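Long-range contact in jacalin-type lectin domain-containing protein (Musa acuminata, PDB 7KMU), which probably binds mannose-containing sugars as a jacalin-related banana lectin with antiviral and mitogenic activity: residues B[28-40]-B[81-94]. Sequence-based numbering, arbitrary orientation.
Sequences SVKINAGDIIDAI and VDYFGLTIIGKLTL. With EDO (1,2-ethanediol), chain F.
Ile36, in the turn between strands 25-33 and 37-46, lays its side chain across the Tyr83 ring: CG1 lies 3.9 Å from the ring centroid, a CH-pi contact over the face, while CG2 sits 3.7 Å from Tyr83 CD1. With chi1 at 51°, Ile36 CG1 falls between the backbone N and carbonyl carbon, which also brings it to 3.6 Å from Ile88 CD1. Phe84 CD2 covers the opposite face of the tyrosine. At the ring's edge Tyr83 OH donates to Asp35 OD2 (3.2 Å), meeting the carboxylate on its anti side, carboxylate and ring planes 69° apart. The backbones join where Ile37 N donates to Ile89 O (3.0 Å, 162° at the hydrogen), and Ile36 CA adds a CA-H...O contact to Gly90 O. Beyond this bond the side chains of Ile37 and Leu92 cross at about a right angle, Ile31 CD1 meets Leu92 CD2, and Val29 CG1 and Leu94 CD1 meet tip to tip at 4.1 Å. From strand 132-140 of another sheet, Ile132 packs on Ile37 and Ile40, and Ile135 on Leu92, in the beta-prism core. Directional bonds thus fix the turn and its buried exit, whereas non-directional aliphatic burial joins the sheets farther in.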
# COMPACT_ATOMS: atom_id res chain seq x y z
N SER B 28 -15.84 -15.33 2.25
CA SER B 28 -15.12 -15.74 3.44
C SER B 28 -13.63 -15.87 3.15
O SER B 28 -13.21 -16.02 2.00
CB SER B 28 -15.69 -17.04 3.99
OG SER B 28 -15.62 -18.08 3.03
N VAL B 29 -12.83 -15.79 4.22
CA VAL B 29 -11.38 -15.96 4.14
C VAL B 29 -10.96 -16.88 5.27
O VAL B 29 -11.40 -16.69 6.41
CB VAL B 29 -10.61 -14.60 4.21
CG1 VAL B 29 -9.09 -14.81 4.32
CG2 VAL B 29 -10.91 -13.72 3.00
N LYS B 30 -10.06 -17.84 4.98
CA LYS B 30 -9.48 -18.70 6.00
C LYS B 30 -7.97 -18.54 5.92
O LYS B 30 -7.39 -18.66 4.84
CB LYS B 30 -9.87 -20.16 5.77
CG LYS B 30 -9.31 -21.12 6.84
CD LYS B 30 -9.75 -22.58 6.57
CE LYS B 30 -8.89 -23.29 5.55
NZ LYS B 30 -9.35 -24.69 5.33
N ILE B 31 -7.33 -18.23 7.06
CA ILE B 31 -5.88 -18.12 7.11
C ILE B 31 -5.36 -19.22 8.01
O ILE B 31 -5.89 -19.40 9.10
CB ILE B 31 -5.42 -16.72 7.63
CG1 ILE B 31 -5.73 -15.62 6.58
CG2 ILE B 31 -3.92 -16.70 8.05
CD1 ILE B 31 -5.54 -14.13 7.07
N ASN B 32 -4.34 -19.96 7.55
CA ASN B 32 -3.67 -20.97 8.37
C ASN B 32 -2.34 -20.39 8.77
O ASN B 32 -1.58 -19.88 7.91
CB ASN B 32 -3.46 -22.28 7.62
CG ASN B 32 -4.70 -23.13 7.61
OD1 ASN B 32 -5.70 -22.80 6.96
ND2 ASN B 32 -4.67 -24.25 8.33
N ALA B 33 -2.04 -20.43 10.07
CA ALA B 33 -0.81 -19.83 10.57
C ALA B 33 -0.31 -20.53 11.81
O ALA B 33 -1.11 -21.08 12.57
CB ALA B 33 -1.06 -18.37 10.90
N GLY B 34 0.99 -20.47 12.00
CA GLY B 34 1.68 -20.97 13.19
C GLY B 34 2.74 -19.94 13.51
O GLY B 34 2.41 -18.79 13.83
N ASP B 35 4.01 -20.29 13.30
CA ASP B 35 5.10 -19.31 13.40
C ASP B 35 4.89 -18.25 12.30
O ASP B 35 5.19 -17.08 12.50
CB ASP B 35 6.46 -19.98 13.11
CG ASP B 35 7.02 -20.89 14.19
OD1 ASP B 35 6.59 -20.77 15.35
OD2 ASP B 35 7.92 -21.70 13.86
N ILE B 36 4.45 -18.69 11.10
CA ILE B 36 4.31 -17.82 9.94
C ILE B 36 2.96 -18.05 9.24
O ILE B 36 2.12 -18.79 9.78
CB ILE B 36 5.54 -18.03 8.98
CG1 ILE B 36 5.79 -19.53 8.64
CG2 ILE B 36 6.82 -17.44 9.60
CD1 ILE B 36 4.75 -20.19 7.68
N ILE B 37 2.74 -17.43 8.06
CA ILE B 37 1.50 -17.62 7.31
C ILE B 37 1.66 -18.79 6.34
O ILE B 37 2.36 -18.67 5.33
CB ILE B 37 1.05 -16.32 6.60
CG1 ILE B 37 0.95 -15.13 7.59
CG2 ILE B 37 -0.27 -16.55 5.87
CD1 ILE B 37 -0.02 -15.38 8.84
N ASP B 38 1.03 -19.92 6.67
CA ASP B 38 1.11 -21.12 5.85
C ASP B 38 0.23 -21.05 4.62
O ASP B 38 0.63 -21.52 3.55
CB ASP B 38 0.66 -22.33 6.68
CG ASP B 38 1.62 -22.64 7.80
OD1 ASP B 38 1.46 -22.06 8.90
OD2 ASP B 38 2.56 -23.43 7.57
N ALA B 39 -0.98 -20.51 4.77
CA ALA B 39 -1.94 -20.51 3.68
C ALA B 39 -3.03 -19.48 3.83
O ALA B 39 -3.35 -19.03 4.94
CB ALA B 39 -2.57 -21.90 3.57
N ILE B 40 -3.64 -19.13 2.69
CA ILE B 40 -4.80 -18.27 2.64
C ILE B 40 -5.77 -18.92 1.67
O ILE B 40 -5.37 -19.36 0.59
CB ILE B 40 -4.48 -16.78 2.33
CG1 ILE B 40 -5.75 -15.88 2.48
CG2 ILE B 40 -3.81 -16.58 0.95
CD1 ILE B 40 -5.49 -14.34 2.55
N VAL B 81 9.18 -11.52 6.64
CA VAL B 81 10.13 -12.06 7.60
C VAL B 81 11.11 -13.04 7.02
O VAL B 81 10.88 -13.60 5.93
CB VAL B 81 9.38 -12.76 8.78
CG1 VAL B 81 8.27 -11.88 9.34
CG2 VAL B 81 8.83 -14.14 8.39
N ASP B 82 12.19 -13.29 7.78
CA ASP B 82 13.17 -14.31 7.44
C ASP B 82 12.77 -15.55 8.24
O ASP B 82 12.66 -15.48 9.47
CB ASP B 82 14.60 -13.86 7.80
CG ASP B 82 15.65 -14.86 7.36
OD1 ASP B 82 15.86 -15.85 8.09
OD2 ASP B 82 16.24 -14.66 6.29
N TYR B 83 12.47 -16.66 7.55
CA TYR B 83 12.06 -17.90 8.20
C TYR B 83 12.98 -18.99 7.67
O TYR B 83 12.81 -19.44 6.54
CB TYR B 83 10.60 -18.22 7.88
CG TYR B 83 10.04 -19.39 8.65
CD1 TYR B 83 9.94 -19.35 10.04
CD2 TYR B 83 9.55 -20.52 7.99
CE1 TYR B 83 9.38 -20.41 10.76
CE2 TYR B 83 9.00 -21.59 8.70
CZ TYR B 83 8.92 -21.52 10.09
OH TYR B 83 8.37 -22.56 10.80
N PHE B 84 14.00 -19.36 8.47
CA PHE B 84 15.03 -20.34 8.06
C PHE B 84 15.67 -19.95 6.70
O PHE B 84 15.86 -20.80 5.84
CB PHE B 84 14.46 -21.78 8.02
CG PHE B 84 14.04 -22.31 9.37
CD1 PHE B 84 14.98 -22.86 10.24
CD2 PHE B 84 12.71 -22.27 9.77
CE1 PHE B 84 14.59 -23.36 11.49
CE2 PHE B 84 12.33 -22.77 11.02
CZ PHE B 84 13.27 -23.31 11.87
N GLY B 85 15.96 -18.66 6.52
CA GLY B 85 16.55 -18.22 5.26
C GLY B 85 15.58 -17.88 4.13
O GLY B 85 15.98 -17.21 3.18
N LEU B 86 14.30 -18.34 4.21
CA LEU B 86 13.29 -17.96 3.22
C LEU B 86 12.78 -16.57 3.60
O LEU B 86 12.77 -16.24 4.78
CB LEU B 86 12.07 -18.92 3.25
CG LEU B 86 12.28 -20.38 2.87
CD1 LEU B 86 11.02 -21.17 3.08
CD2 LEU B 86 12.74 -20.52 1.44
N THR B 87 12.31 -15.79 2.62
CA THR B 87 11.71 -14.48 2.88
C THR B 87 10.22 -14.66 2.56
O THR B 87 9.87 -14.86 1.40
CB THR B 87 12.36 -13.38 2.02
OG1 THR B 87 13.76 -13.31 2.31
CG2 THR B 87 11.75 -12.00 2.26
N ILE B 88 9.36 -14.66 3.58
CA ILE B 88 7.93 -14.96 3.41
C ILE B 88 7.07 -14.02 4.28
O ILE B 88 7.60 -13.16 4.99
CB ILE B 88 7.66 -16.46 3.78
CG1 ILE B 88 7.94 -16.74 5.27
CG2 ILE B 88 8.46 -17.45 2.87
CD1 ILE B 88 7.48 -18.12 5.75
N ILE B 89 5.74 -14.23 4.27
CA ILE B 89 4.83 -13.46 5.13
C ILE B 89 4.77 -14.18 6.49
O ILE B 89 4.40 -15.36 6.57
CB ILE B 89 3.43 -13.31 4.48
CG1 ILE B 89 3.52 -12.71 3.05
CG2 ILE B 89 2.48 -12.48 5.39
CD1 ILE B 89 4.27 -11.32 2.97
N GLY B 90 5.16 -13.46 7.55
CA GLY B 90 5.21 -14.03 8.89
C GLY B 90 4.04 -13.67 9.77
O GLY B 90 3.75 -14.39 10.73
N LYS B 91 3.36 -12.53 9.47
CA LYS B 91 2.20 -12.06 10.22
C LYS B 91 1.24 -11.41 9.25
O LYS B 91 1.69 -10.77 8.29
CB LYS B 91 2.60 -11.03 11.28
CG LYS B 91 3.02 -11.65 12.59
CD LYS B 91 3.09 -10.61 13.70
CE LYS B 91 3.50 -11.31 14.96
NZ LYS B 91 3.54 -10.38 16.12
N LEU B 92 -0.07 -11.57 9.47
CA LEU B 92 -1.07 -10.98 8.60
C LEU B 92 -2.35 -10.67 9.37
O LEU B 92 -2.79 -11.47 10.20
CB LEU B 92 -1.37 -11.95 7.43
CG LEU B 92 -2.17 -11.39 6.25
CD1 LEU B 92 -1.40 -10.24 5.54
CD2 LEU B 92 -2.47 -12.51 5.24
N THR B 93 -2.96 -9.52 9.04
CA THR B 93 -4.23 -9.07 9.58
C THR B 93 -5.05 -8.51 8.44
O THR B 93 -4.50 -7.84 7.54
CB THR B 93 -4.01 -7.94 10.62
OG1 THR B 93 -3.18 -8.38 11.70
CG2 THR B 93 -5.33 -7.41 11.21
N LEU B 94 -6.37 -8.75 8.47
CA LEU B 94 -7.33 -8.11 7.56
C LEU B 94 -8.30 -7.36 8.44
O LEU B 94 -8.81 -7.94 9.42
CB LEU B 94 -8.09 -9.09 6.65
CG LEU B 94 -7.25 -9.94 5.71
CD1 LEU B 94 -8.12 -10.92 4.94
CD2 LEU B 94 -6.47 -9.07 4.71
C1 EDO F . -12.66 -19.48 2.86
O1 EDO F . -12.75 -20.53 1.93
C2 EDO F . -13.15 -20.00 4.22
O2 EDO F . -14.55 -20.27 4.18